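Local coordinates for putative phosphatase (Bacteroides thetaiotaomicron, PDB 3KYA), which binds zinc ions and is a putative phosphatase of unestablished substrate, at residues Val18-Phe23 against Ile80-Gly85; Lys33-Gly38 against Ser64-Cys69; Thr182-Arg187 against Val209-Asp214; Pro221-Ile226 against Leu242-Lys247. All coordinates share one frame; numbering follows the deposited sequence.

Interaction 1 of 4, residues Val18-Phe23 against Ile80-Gly85. With ZN (zinc ion), chain B; EDO (1,2-ethanediol), chain E.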
loop_
_atom_site.group_PDB
_atom_site.type_symbol
_atom_site.label_atom_id
_atom_site.label_comp_id
_atom_site.label_asym_id
_atom_site.label_seq_id
_atom_site.Cartn_x
_atom_site.Cartn_y
_atom_site.Cartn_z
ATOM N N VAL A 18 30.196 6.074 30.175
ATOM C CA VAL A 18 28.911 5.836 29.552
ATOM C C VAL A 18 29.224 4.728 28.560
ATOM O O VAL A 18 30.281 4.748 27.913
ATOM C CB VAL A 18 28.358 7.072 28.834
ATOM C CG1 VAL A 18 27.129 6.704 28.004
ATOM C CG2 VAL A 18 28.021 8.155 29.835
ATOM N N ALA A 19 28.333 3.750 28.448
ATOM C CA ALA A 19 28.549 2.638 27.537
ATOM C C ALA A 19 27.331 2.378 26.672
ATOM O O ALA A 19 26.212 2.592 27.111
ATOM C CB ALA A 19 28.905 1.366 28.335
ATOM N N ILE A 20 27.574 1.958 25.429
ATOM C CA ILE A 20 26.543 1.487 24.517
ATOM C C ILE A 20 26.856 0.012 24.260
ATOM O O ILE A 20 27.939 -0.304 23.763
ATOM C CB ILE A 20 26.538 2.249 23.191
ATOM C CG1 ILE A 20 26.107 3.701 23.439
ATOM C CG2 ILE A 20 25.625 1.543 22.185
ATOM C CD1 ILE A 20 26.188 4.588 22.198
ATOM N N SER A 21 25.917 -0.875 24.586
ATOM C CA SER A 21 26.129 -2.320 24.431
ATOM C C SER A 21 25.447 -2.932 23.215
ATOM O O SER A 21 25.880 -3.975 22.728
ATOM C CB SER A 21 25.616 -3.043 25.678
ATOM O OG SER A 21 24.238 -2.768 25.856
ATOM N N ASP A 22 24.392 -2.290 22.714
ATOM C CA ASP A 22 23.601 -2.866 21.648
ATOM C C ASP A 22 22.604 -1.822 21.163
ATOM O O ASP A 22 22.394 -0.808 21.813
ATOM C CB ASP A 22 22.834 -4.079 22.210
ATOM C CG ASP A 22 22.355 -5.051 21.146
ATOM O OD1 ASP A 22 22.588 -4.845 19.937
ATOM O OD2 ASP A 22 21.762 -6.085 21.545
ATOM N N PHE A 23 22.015 -2.074 20.008
ATOM C CA PHE A 23 20.954 -1.224 19.489
ATOM C C PHE A 23 20.094 -2.035 18.545
ATOM O O PHE A 23 20.542 -3.057 18.001
ATOM C CB PHE A 23 21.488 0.063 18.815
ATOM C CG PHE A 23 22.537 -0.174 17.761
ATOM C CD1 PHE A 23 22.183 -0.422 16.450
ATOM C CD2 PHE A 23 23.882 -0.128 18.087
ATOM C CE1 PHE A 23 23.156 -0.664 15.476
ATOM C CE2 PHE A 23 24.864 -0.361 17.126
ATOM C CZ PHE A 23 24.499 -0.620 15.810
ATOM N N ILE A 80 27.359 5.878 16.030
ATOM C CA ILE A 80 26.480 6.340 17.112
ATOM C C ILE A 80 27.314 6.933 18.231
ATOM O O ILE A 80 28.162 6.246 18.807
ATOM C CB ILE A 80 25.610 5.194 17.653
ATOM C CG1 ILE A 80 24.758 4.613 16.527
ATOM C CG2 ILE A 80 24.720 5.680 18.775
ATOM C CD1 ILE A 80 24.021 3.356 16.877
ATOM N N GLU A 81 27.094 8.216 18.523
ATOM C CA GLU A 81 27.848 8.915 19.556
ATOM C C GLU A 81 26.844 9.525 20.513
ATOM O O GLU A 81 25.836 10.098 20.074
ATOM C CB GLU A 81 28.760 9.974 18.926
ATOM C CG GLU A 81 29.650 10.744 19.895
ATOM C CD GLU A 81 30.305 11.964 19.253
ATOM O OE1 GLU A 81 31.195 11.805 18.387
ATOM O OE2 GLU A 81 29.950 13.096 19.635
ATOM N N ILE A 82 27.093 9.348 21.810
ATOM C CA ILE A 82 26.208 9.855 22.850
ATOM C C ILE A 82 27.020 10.627 23.870
ATOM O O ILE A 82 28.129 10.212 24.225
ATOM C CB ILE A 82 25.450 8.714 23.568
ATOM C CG1 ILE A 82 24.535 7.970 22.595
ATOM C CG2 ILE A 82 24.607 9.255 24.727
ATOM C CD1 ILE A 82 23.714 6.869 23.250
ATOM N N THR A 83 26.478 11.756 24.313
ATOM C CA THR A 83 27.086 12.581 25.339
ATOM C C THR A 83 26.025 12.782 26.409
ATOM O O THR A 83 24.915 13.233 26.110
ATOM C CB THR A 83 27.568 13.951 24.825
ATOM O OG1 THR A 83 28.554 13.764 23.809
ATOM C CG2 THR A 83 28.174 14.797 25.986
ATOM N N VAL A 84 26.360 12.407 27.636
ATOM C CA VAL A 84 25.482 12.545 28.780
ATOM C C VAL A 84 26.122 13.575 29.705
ATOM O O VAL A 84 27.331 13.529 29.956
ATOM C CB VAL A 84 25.286 11.203 29.513
ATOM C CG1 VAL A 84 24.221 11.334 30.634
ATOM C CG2 VAL A 84 24.898 10.112 28.524
ATOM N N GLY A 85 25.318 14.519 30.191
ATOM C CA GLY A 85 25.818 15.566 31.069
ATOM C C GLY A 85 26.293 16.799 30.322
ATOM O O GLY A 85 26.310 16.823 29.088
HETATM ZN ZN ZN B . 21.759 -6.659 23.673
HETATM C C1 EDO E . 26.870 13.263 20.747
HETATM O O1 EDO E . 28.129 13.324 21.420
HETATM C C2 EDO E . 26.150 14.599 20.874
HETATM O O2 EDO E . 26.832 15.633 20.164
#
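Ile-20 and Ile-80 have the most surface buried in this contact, 66 and 64 Å², and they meet methyl to methyl, Ile-20 CD1 lying 3.9 Å from Ile-80 CG2. The chi2 of Ile-20, 175°, holds CD1 anti to CA, so the side chain is extended as it reaches toward strand 80-84. The other branch of Ile-80 serves Phe-23: its CD1 stands 3.8 Å from the ring centroid, a CH-pi contact over one face. Val-18, third in buried area, meets Val-84 with CG2 of each residue 3.9 Å apart. Next to Phe-23, Asp-22 OD2 binds a zinc ion at 2.2 Å. Glu-81 points away from Ile-20, and its OE2 accepts a 2.6 Å hydrogen bond from O1 of an ethanediol, while its side chain lies on Thr-92 and Thr-94. An alanine in place of Glu-81 would probably leave that ethanediol oxygen without its carboxylate acceptor. With segment axes 8.8 Å apart at 139°, strands 19-23 and 80-84 face each other through side chains, as expected in an IPT/TIG beta-sandwich; Ile-36 of strand 33-39 touches Ile-20 and Ile-80, and strand 91-94 adjoins Val-18.

Interaction 2 of 4, residues Lys33-Gly38 against Ser64-Cys69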
loop_
_atom_site.group_PDB
_atom_site.type_symbol
_atom_site.label_atom_id
_atom_site.label_comp_id
_atom_site.label_asym_id
_atom_site.label_seq_id
_atom_site.Cartn_x
_atom_site.Cartn_y
_atom_site.Cartn_z
ATOM N N LYS A 33 12.680 4.762 14.260
ATOM C CA LYS A 33 12.850 4.836 15.699
ATOM C C LYS A 33 13.944 3.825 16.069
ATOM O O LYS A 33 13.858 2.645 15.700
ATOM C CB LYS A 33 11.538 4.519 16.389
ATOM C CG LYS A 33 11.470 4.845 17.843
ATOM C CD LYS A 33 10.013 4.793 18.338
ATOM C CE LYS A 33 9.148 5.929 17.743
ATOM N NZ LYS A 33 7.754 6.023 18.302
ATOM N N LEU A 34 14.962 4.288 16.788
ATOM C CA LEU A 34 16.098 3.462 17.198
ATOM C C LEU A 34 16.196 3.364 18.718
ATOM O O LEU A 34 16.121 4.375 19.432
ATOM C CB LEU A 34 17.402 4.050 16.635
ATOM C CG LEU A 34 18.720 3.373 16.990
ATOM C CD1 LEU A 34 18.817 1.999 16.299
ATOM C CD2 LEU A 34 19.889 4.280 16.598
ATOM N N LEU A 35 16.385 2.138 19.196
ATOM C CA LEU A 35 16.520 1.830 20.610
ATOM C C LEU A 35 17.982 1.501 20.878
ATOM O O LEU A 35 18.540 0.585 20.263
ATOM C CB LEU A 35 15.616 0.645 20.989
ATOM C CG LEU A 35 15.756 0.049 22.394
ATOM C CD1 LEU A 35 15.550 1.095 23.485
ATOM C CD2 LEU A 35 14.797 -1.154 22.622
ATOM N N ILE A 36 18.605 2.272 21.765
ATOM C CA ILE A 36 20.005 2.093 22.117
ATOM C C ILE A 36 20.122 1.607 23.559
ATOM O O ILE A 36 19.622 2.246 24.489
ATOM C CB ILE A 36 20.818 3.413 21.939
ATOM C CG1 ILE A 36 20.763 3.919 20.493
ATOM C CG2 ILE A 36 22.276 3.208 22.379
ATOM C CD1 ILE A 36 21.188 5.402 20.348
ATOM N N TYR A 37 20.770 0.452 23.744
ATOM C CA TYR A 37 21.006 -0.115 25.075
ATOM C C TYR A 37 22.393 0.232 25.590
ATOM O O TYR A 37 23.359 0.315 24.818
ATOM C CB TYR A 37 20.908 -1.645 25.039
ATOM C CG TYR A 37 19.528 -2.210 24.831
ATOM C CD1 TYR A 37 18.655 -2.333 25.897
ATOM C CD2 TYR A 37 19.101 -2.642 23.575
ATOM C CE1 TYR A 37 17.394 -2.867 25.733
ATOM C CE2 TYR A 37 17.829 -3.190 23.401
ATOM C CZ TYR A 37 16.981 -3.298 24.489
ATOM O OH TYR A 37 15.712 -3.828 24.370
ATOM N N GLY A 38 22.508 0.396 26.896
ATOM C CA GLY A 38 23.790 0.724 27.497
ATOM C C GLY A 38 23.750 0.959 28.991
ATOM O O GLY A 38 22.953 0.357 29.712
ATOM N N SER A 64 18.066 5.414 31.842
ATOM C CA SER A 64 19.185 4.768 32.547
ATOM C C SER A 64 19.992 3.768 31.717
ATOM O O SER A 64 21.186 3.978 31.473
ATOM C CB SER A 64 18.648 4.093 33.815
ATOM O OG SER A 64 17.764 4.968 34.507
ATOM N N THR A 65 19.350 2.680 31.304
ATOM C CA THR A 65 20.004 1.674 30.475
ATOM C C THR A 65 19.537 1.632 29.033
ATOM O O THR A 65 19.969 0.762 28.277
ATOM C CB THR A 65 19.831 0.281 31.101
ATOM O OG1 THR A 65 18.435 0.009 31.272
ATOM C CG2 THR A 65 20.531 0.238 32.418
ATOM N N TYR A 66 18.665 2.556 28.627
ATOM C CA TYR A 66 18.275 2.631 27.221
ATOM C C TYR A 66 17.879 4.053 26.820
ATOM O O TYR A 66 17.467 4.850 27.659
ATOM C CB TYR A 66 17.144 1.653 26.876
ATOM C CG TYR A 66 15.801 1.900 27.539
ATOM C CD1 TYR A 66 14.870 2.757 26.955
ATOM C CD2 TYR A 66 15.432 1.222 28.706
ATOM C CE1 TYR A 66 13.630 2.989 27.541
ATOM C CE2 TYR A 66 14.166 1.443 29.299
ATOM C CZ TYR A 66 13.278 2.336 28.692
ATOM O OH TYR A 66 12.037 2.582 29.235
ATOM N N VAL A 67 18.068 4.350 25.546
ATOM C CA VAL A 67 17.667 5.620 24.957
ATOM C C VAL A 67 16.961 5.352 23.649
ATOM O O VAL A 67 17.422 4.535 22.845
ATOM C CB VAL A 67 18.878 6.546 24.669
ATOM C CG1 VAL A 67 18.424 7.841 23.970
ATOM C CG2 VAL A 67 19.618 6.874 25.953
ATOM N N TYR A 68 15.838 6.040 23.433
ATOM C CA TYR A 68 15.129 5.986 22.161
ATOM C C TYR A 68 15.393 7.291 21.423
ATOM O O TYR A 68 15.347 8.362 22.040
ATOM C CB TYR A 68 13.626 5.881 22.335
ATOM C CG TYR A 68 13.079 4.515 22.634
ATOM C CD1 TYR A 68 12.859 3.600 21.613
ATOM C CD2 TYR A 68 12.714 4.161 23.922
ATOM C CE1 TYR A 68 12.315 2.341 21.882
ATOM C CE2 TYR A 68 12.169 2.909 24.203
ATOM C CZ TYR A 68 11.979 2.005 23.174
ATOM O OH TYR A 68 11.433 0.763 23.450
ATOM N N CYS A 69 15.659 7.191 20.125
ATOM C CA CYS A 69 15.869 8.367 19.281
ATOM C C CYS A 69 15.390 8.085 17.857
ATOM O O CYS A 69 15.014 6.948 17.519
ATOM C CB CYS A 69 17.347 8.755 19.282
ATOM S SG CYS A 69 18.419 7.541 18.463
#
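Leu-35 lays its CD1 methyl over the ring of Tyr-68, 3.8 Å from the centroid and 13° off the ring normal, which places this CH-pi contact over the centre of the face. With CG anti to the backbone N (chi1 172°), CG of Leu-35 comes 4.2 Å from Tyr-68 CE1. CD1 also touches CB of Tyr-66 at 3.8 Å, so one methyl spans two residues of the opposing strand. Beyond the ring, Tyr-68 OH is hydrogen-bonded to Asp-338 OD2 of the second subunit, and Tyr-350 of that subunit meets the Tyr-68 ring edge-to-face. A phenylalanine in place of Tyr-68 keeps the ring against Leu-35 but would probably leave Asp-338 OD2 of the second subunit without this hydrogen-bond partner. Leu-34, Ile-36 and Cys-69 point to the other face of the sheet, where Cys-69 SG lies 4.0 Å from both Leu-34 CD2 and Ile-36 CD1. That face turns inward: Leu-34 and Cys-69 both touch Ile-52 of strand 48-52, and Ile-36 touches Ile-80 and Ile-82 of strand 80-84.

Five backbone hydrogen bonds set the register. Leu-34 with Cys-69 and Ile-36 with Val-67 are hydrogen-bonded pairs, the bond from Leu-34 N to Cys-69 O being 2.8 Å long and nearly straight (177°). Gly-38 N continues the ladder to Thr-65 O at 2.9 Å, but meets it from above the carbonyl plane. Two adjacent antiparallel strands, apolar on one face and bordering a second subunit on the other, fit the immunoglobulin-like beta-sandwich of an IPT/TIG domain.

Interaction 3 of 4, residues Thr182-Arg187 against Val209-Asp214. With EDO (1,2-ethanediol), chain C.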
loop_
_atom_site.group_PDB
_atom_site.type_symbol
_atom_site.label_atom_id
_atom_site.label_comp_id
_atom_site.label_asym_id
_atom_site.label_seq_id
_atom_site.Cartn_x
_atom_site.Cartn_y
_atom_site.Cartn_z
ATOM N N THR A 182 10.352 29.155 -38.230
ATOM C CA THR A 182 9.243 28.968 -39.165
ATOM C C THR A 182 7.944 28.523 -38.471
ATOM O O THR A 182 6.894 28.550 -39.095
ATOM C CB THR A 182 9.585 27.976 -40.315
ATOM O OG1 THR A 182 9.789 26.663 -39.789
ATOM C CG2 THR A 182 10.830 28.431 -41.071
ATOM N N ILE A 183 8.010 28.108 -37.202
ATOM C CA ILE A 183 6.787 27.711 -36.464
ATOM C C ILE A 183 5.985 28.982 -36.160
ATOM O O ILE A 183 6.546 29.997 -35.738
ATOM C CB ILE A 183 7.119 26.854 -35.212
ATOM C CG1 ILE A 183 7.690 25.510 -35.677
ATOM C CG2 ILE A 183 5.882 26.615 -34.346
ATOM C CD1 ILE A 183 7.968 24.501 -34.557
ATOM N N PRO A 184 4.660 28.950 -36.411
ATOM C CA PRO A 184 3.808 30.138 -36.303
ATOM C C PRO A 184 3.308 30.524 -34.921
ATOM O O PRO A 184 2.443 31.397 -34.809
ATOM C CB PRO A 184 2.604 29.765 -37.165
ATOM C CG PRO A 184 2.539 28.318 -37.135
ATOM C CD PRO A 184 3.922 27.795 -36.944
ATOM N N THR A 185 3.848 29.905 -33.877
ATOM C CA THR A 185 3.400 30.190 -32.533
ATOM C C THR A 185 4.484 29.831 -31.529
ATOM O O THR A 185 5.439 29.114 -31.859
ATOM C CB THR A 185 2.143 29.353 -32.188
ATOM O OG1 THR A 185 1.727 29.646 -30.850
ATOM C CG2 THR A 185 2.437 27.873 -32.298
ATOM N N ASN A 186 4.333 30.353 -30.313
ATOM C CA ASN A 186 5.247 30.026 -29.219
ATOM C C ASN A 186 4.638 28.963 -28.281
ATOM O O ASN A 186 5.214 28.636 -27.234
ATOM C CB ASN A 186 5.707 31.292 -28.467
ATOM C CG ASN A 186 4.576 32.047 -27.779
ATOM O OD1 ASN A 186 3.470 31.547 -27.613
ATOM N ND2 ASN A 186 4.873 33.265 -27.357
ATOM N N ARG A 187 3.482 28.420 -28.673
ATOM C CA ARG A 187 2.801 27.384 -27.896
ATOM C C ARG A 187 3.300 26.000 -28.327
ATOM O O ARG A 187 2.638 25.305 -29.096
ATOM C CB ARG A 187 1.283 27.482 -28.070
ATOM C CG ARG A 187 0.678 28.827 -27.662
ATOM C CD ARG A 187 -0.808 28.678 -27.406
ATOM N NE ARG A 187 -1.012 27.810 -26.248
ATOM C CZ ARG A 187 -2.161 27.235 -25.909
ATOM N NH1 ARG A 187 -3.249 27.423 -26.630
ATOM N NH2 ARG A 187 -2.216 26.460 -24.842
ATOM N N VAL A 209 7.723 17.419 -33.129
ATOM C CA VAL A 209 7.276 18.491 -32.260
ATOM C C VAL A 209 5.835 18.917 -32.507
ATOM O O VAL A 209 5.486 19.329 -33.623
ATOM C CB VAL A 209 8.174 19.733 -32.454
ATOM C CG1 VAL A 209 7.699 20.889 -31.579
ATOM C CG2 VAL A 209 9.633 19.386 -32.171
ATOM N N ALA A 210 5.013 18.838 -31.453
ATOM C CA ALA A 210 3.606 19.245 -31.506
ATOM C C ALA A 210 3.430 20.691 -31.021
ATOM O O ALA A 210 4.053 21.105 -30.034
ATOM C CB ALA A 210 2.715 18.266 -30.658
ATOM N N ILE A 211 2.583 21.459 -31.716
ATOM C CA ILE A 211 2.319 22.848 -31.357
ATOM C C ILE A 211 0.798 23.075 -31.278
ATOM O O ILE A 211 0.043 22.340 -31.895
ATOM C CB ILE A 211 2.966 23.852 -32.345
ATOM C CG1 ILE A 211 2.285 23.796 -33.726
ATOM C CG2 ILE A 211 4.474 23.592 -32.446
ATOM C CD1 ILE A 211 2.711 24.904 -34.648
ATOM N N ASP A 212 0.389 24.105 -30.539
ATOM C CA ASP A 212 -1.039 24.409 -30.245
ATOM C C ASP A 212 -1.420 25.699 -30.964
ATOM O O ASP A 212 -1.130 26.800 -30.488
ATOM C CB ASP A 212 -1.216 24.541 -28.728
ATOM C CG ASP A 212 -2.662 24.357 -28.264
ATOM O OD1 ASP A 212 -3.598 24.638 -29.042
ATOM O OD2 ASP A 212 -2.844 23.923 -27.094
ATOM N N TYR A 213 -2.085 25.567 -32.107
ATOM C CA TYR A 213 -2.344 26.714 -32.968
ATOM C C TYR A 213 -3.667 26.588 -33.717
ATOM O O TYR A 213 -4.104 25.482 -34.031
ATOM C CB TYR A 213 -1.158 26.815 -33.949
ATOM C CG TYR A 213 -1.203 27.931 -34.974
ATOM C CD1 TYR A 213 -1.083 29.261 -34.594
ATOM C CD2 TYR A 213 -1.287 27.645 -36.338
ATOM C CE1 TYR A 213 -1.101 30.285 -35.535
ATOM C CE2 TYR A 213 -1.313 28.658 -37.285
ATOM C CZ TYR A 213 -1.217 29.975 -36.880
ATOM O OH TYR A 213 -1.241 30.979 -37.824
ATOM N N ASP A 214 -4.309 27.728 -33.968
ATOM C CA ASP A 214 -5.582 27.784 -34.713
ATOM C C ASP A 214 -5.712 29.062 -35.568
ATOM O O ASP A 214 -6.825 29.486 -35.894
ATOM C CB ASP A 214 -6.774 27.666 -33.750
ATOM C CG ASP A 214 -6.900 28.856 -32.820
ATOM O OD1 ASP A 214 -6.144 29.838 -32.988
ATOM O OD2 ASP A 214 -7.768 28.815 -31.926
HETATM C C1 EDO C . -6.051 24.416 -25.683
HETATM O O1 EDO C . -4.662 24.750 -25.515
HETATM C C2 EDO C . -6.463 24.592 -27.141
HETATM O O2 EDO C . -5.991 23.505 -27.941
HETATM O O HOH W 1 -1.135 29.395 -30.910
#
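Arg-187 runs alongside Asp-212, and its first carbons follow the backbone of that residue: CB lies 3.5 Å from Asp-212 O and CD 3.6 Å from the same oxygen, with CG between them. The chain bends at chi3 (65°), which sets the direction of NE, and NE forms a salt bridge with Asp-159 OD1, at the end of strand 153-159 in the preceding sheet. At the tip the guanidinium stacks on the Asp-212 carboxylate, the two planes 20° apart. NH2 is 3.4 Å from Asp-212 OD2, but OD2 sits above the guanidinium face, so the attraction of this salt bridge is electrostatic rather than a directed hydrogen bond. An ethanediol O1 lies at the guanidinium edge, near its plane: NH2 donates to it at 3.1 Å, NH1 only weakly. Asp-212 OD2 has a second charged partner in Arg-189.

The backbone closes the same pair, Asp-212 N donating to Arg-187 O at 2.9 Å. The loop here leads into strand 188-193, the first strand of a four-stranded antiparallel sheet in which 206-211 is next. Several such meandering sheets follow one another in the chain, consistent with the blades of a beta-propeller.

Upstream, Thr-185 OG1 accepts from Arg-187 N in an ST turn, and a water joins it to Asp-212 O. Pro-184 lies on one face of the Tyr-213 ring, its CG 4.0 Å from the centroid and toward the rim. Beside it, Ile-211 CD1 packs against Ile-183 CG2 at 3.6 Å and against Thr-185 CG2 at 3.8 Å.

Interaction 4 of 4, residues Pro221-Ile226 against Leu242-Lys247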
loop_
_atom_site.group_PDB
_atom_site.type_symbol
_atom_site.label_atom_id
_atom_site.label_comp_id
_atom_site.label_asym_id
_atom_site.label_seq_id
_atom_site.Cartn_x
_atom_site.Cartn_y
_atom_site.Cartn_z
ATOM N N PRO A 221 -1.286 24.323 -38.639
ATOM C CA PRO A 221 -0.240 23.368 -38.255
ATOM C C PRO A 221 -0.412 22.741 -36.867
ATOM O O PRO A 221 -0.853 23.405 -35.921
ATOM C CB PRO A 221 1.020 24.228 -38.297
ATOM C CG PRO A 221 0.759 25.126 -39.468
ATOM C CD PRO A 221 -0.718 25.442 -39.414
ATOM N N SER A 222 -0.099 21.450 -36.790
ATOM C CA SER A 222 -0.171 20.674 -35.563
ATOM C C SER A 222 1.151 20.022 -35.191
ATOM O O SER A 222 1.545 20.081 -34.028
ATOM C CB SER A 222 -1.221 19.576 -35.699
ATOM O OG SER A 222 -2.502 20.142 -35.865
ATOM N N VAL A 223 1.807 19.380 -36.158
ATOM C CA VAL A 223 3.053 18.647 -35.900
ATOM C C VAL A 223 4.141 18.890 -36.964
ATOM O O VAL A 223 3.888 18.820 -38.174
ATOM C CB VAL A 223 2.808 17.111 -35.830
ATOM C CG1 VAL A 223 4.068 16.377 -35.332
ATOM C CG2 VAL A 223 1.565 16.759 -34.958
ATOM N N TYR A 224 5.355 19.156 -36.483
ATOM C CA TYR A 224 6.524 19.328 -37.336
ATOM C C TYR A 224 7.521 18.207 -37.071
ATOM O O TYR A 224 7.505 17.572 -36.000
ATOM C CB TYR A 224 7.200 20.682 -37.078
ATOM C CG TYR A 224 6.409 21.886 -37.542
ATOM C CD1 TYR A 224 5.400 22.431 -36.754
ATOM C CD2 TYR A 224 6.670 22.486 -38.769
ATOM C CE1 TYR A 224 4.672 23.540 -37.181
ATOM C CE2 TYR A 224 5.931 23.595 -39.201
ATOM C CZ TYR A 224 4.939 24.112 -38.397
ATOM O OH TYR A 224 4.202 25.205 -38.815
ATOM N N ILE A 225 8.407 17.994 -38.041
ATOM C CA ILE A 225 9.469 16.998 -37.940
ATOM C C ILE A 225 10.806 17.684 -38.235
ATOM O O ILE A 225 10.944 18.385 -39.247
ATOM C CB ILE A 225 9.174 15.779 -38.850
ATOM C CG1 ILE A 225 10.054 14.595 -38.461
ATOM C CG2 ILE A 225 9.318 16.132 -40.370
ATOM C CD1 ILE A 225 9.601 13.258 -39.045
ATOM N N ILE A 226 11.781 17.488 -37.340
ATOM C CA ILE A 226 13.106 18.129 -37.420
ATOM C C ILE A 226 14.204 17.077 -37.556
ATOM O O ILE A 226 14.354 16.219 -36.699
ATOM C CB ILE A 226 13.400 18.976 -36.166
ATOM C CG1 ILE A 226 12.276 19.983 -35.920
ATOM C CG2 ILE A 226 14.759 19.692 -36.296
ATOM C CD1 ILE A 226 12.425 20.804 -34.650
ATOM N N LEU A 242 6.635 20.486 -42.103
ATOM C CA LEU A 242 5.293 20.352 -41.554
ATOM C C LEU A 242 4.791 18.972 -41.940
ATOM O O LEU A 242 4.786 18.624 -43.124
ATOM C CB LEU A 242 4.375 21.437 -42.124
ATOM C CG LEU A 242 2.914 21.435 -41.680
ATOM C CD1 LEU A 242 2.794 21.665 -40.163
ATOM C CD2 LEU A 242 2.110 22.484 -42.458
ATOM N N ILE A 243 4.376 18.176 -40.956
ATOM C CA ILE A 243 3.920 16.816 -41.245
ATOM C C ILE A 243 2.403 16.609 -41.032
ATOM O O ILE A 243 1.821 15.688 -41.609
ATOM C CB ILE A 243 4.747 15.773 -40.439
ATOM C CG1 ILE A 243 4.656 14.388 -41.079
ATOM C CG2 ILE A 243 4.308 15.736 -38.979
ATOM C CD1 ILE A 243 5.537 13.352 -40.407
ATOM N N ALA A 244 1.773 17.447 -40.210
ATOM C CA ALA A 244 0.329 17.353 -39.967
ATOM C C ALA A 244 -0.249 18.705 -39.568
ATOM O O ALA A 244 0.348 19.448 -38.783
ATOM C CB ALA A 244 0.021 16.302 -38.904
ATOM N N ALA A 245 -1.412 19.020 -40.130
ATOM C CA ALA A 245 -2.108 20.266 -39.842
ATOM C C ALA A 245 -3.619 20.059 -39.725
ATOM O O ALA A 245 -4.264 19.663 -40.701
ATOM C CB ALA A 245 -1.827 21.305 -40.934
ATOM N N TYR A 246 -4.151 20.296 -38.525
ATOM C CA TYR A 246 -5.601 20.334 -38.304
ATOM C C TYR A 246 -5.862 21.612 -37.498
ATOM O O TYR A 246 -6.221 22.640 -38.079
ATOM C CB TYR A 246 -6.152 19.066 -37.642
ATOM C CG TYR A 246 -7.656 19.141 -37.493
ATOM C CD1 TYR A 246 -8.481 19.074 -38.616
ATOM C CD2 TYR A 246 -8.249 19.323 -36.255
ATOM C CE1 TYR A 246 -9.861 19.166 -38.507
ATOM C CE2 TYR A 246 -9.643 19.413 -36.132
ATOM C CZ TYR A 246 -10.437 19.340 -37.268
ATOM O OH TYR A 246 -11.809 19.429 -37.171
ATOM N N LYS A 247 -5.659 21.543 -36.183
ATOM C CA LYS A 247 -5.730 22.690 -35.276
ATOM C C LYS A 247 -5.736 22.223 -33.830
ATOM O O LYS A 247 -6.098 21.082 -33.540
ATOM C CB LYS A 247 -6.974 23.569 -35.490
ATOM C CG LYS A 247 -8.305 22.879 -35.248
ATOM C CD LYS A 247 -9.472 23.857 -35.423
ATOM C CE LYS A 247 -10.786 23.146 -35.314
ATOM N NZ LYS A 247 -11.958 24.063 -35.459
HETATM O O HOH W 2 -4.508 18.784 -34.310
#
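Two classic beta bulges interrupt this antiparallel pair one after the other, and each shifts the register by one residue. In the first, Ser-222 and Val-223 both face Ala-244, whose carbonyl O accepts from Ser-222 N at 2.9 Å and from Val-223 N at 3.0 Å. In the second the roles are exchanged: Ile-243 and Ala-244 both face Val-223, and Val-223 O takes Ile-243 N at 2.9 Å and Ala-244 N at 3.2 Å. Ser-222 supplies a further link through its side chain. Its OG, set beside its own backbone N by chi1 (-64°), accepts from Tyr-246 N at 3.1 Å and donates to a water that in turn donates to Lys-247 O. On one face, Ala-245 CB rests 3.7 Å from Pro-221 CA. Leu-242 was modelled in two conformers; in one of them CD1 lies over a face of the Tyr-224 ring and 3.6 Å from Pro-221 CB, so this apolar cluster is less certain. On the other face Val-223 CB and Ala-244 CB come within 4.2 Å. With two carbonyl oxygens each gripping two N-H groups and a buried hydroxyl that both accepts and donates, these groups keep partners although the register shifts.

How the interactions relate
The contacts form two separate pairs. Interactions 1 and 2 have centres about 8 Å apart and share one sheet, interaction 2 being nested along the chain inside the loop closed by interaction 1; Ser-21 N to Tyr-37 O and Asp-22 O to Tyr-37 N, both 2.8 Å, join them beside the zinc ion bound by Asp-22. Interactions 3 and 4, with centres likewise about 8 Å apart, follow in series on neighbouring strands, joined by Val-209 O to Tyr-224 N at 2.9 Å. Ala-245 of interaction 4 lies about 6 Å, side chain to side chain, from the zinc-binding Glu-219. The two pairs lie on opposite sides of the chain's centre, interactions 2 and 3 being about 63 Å apart between centres.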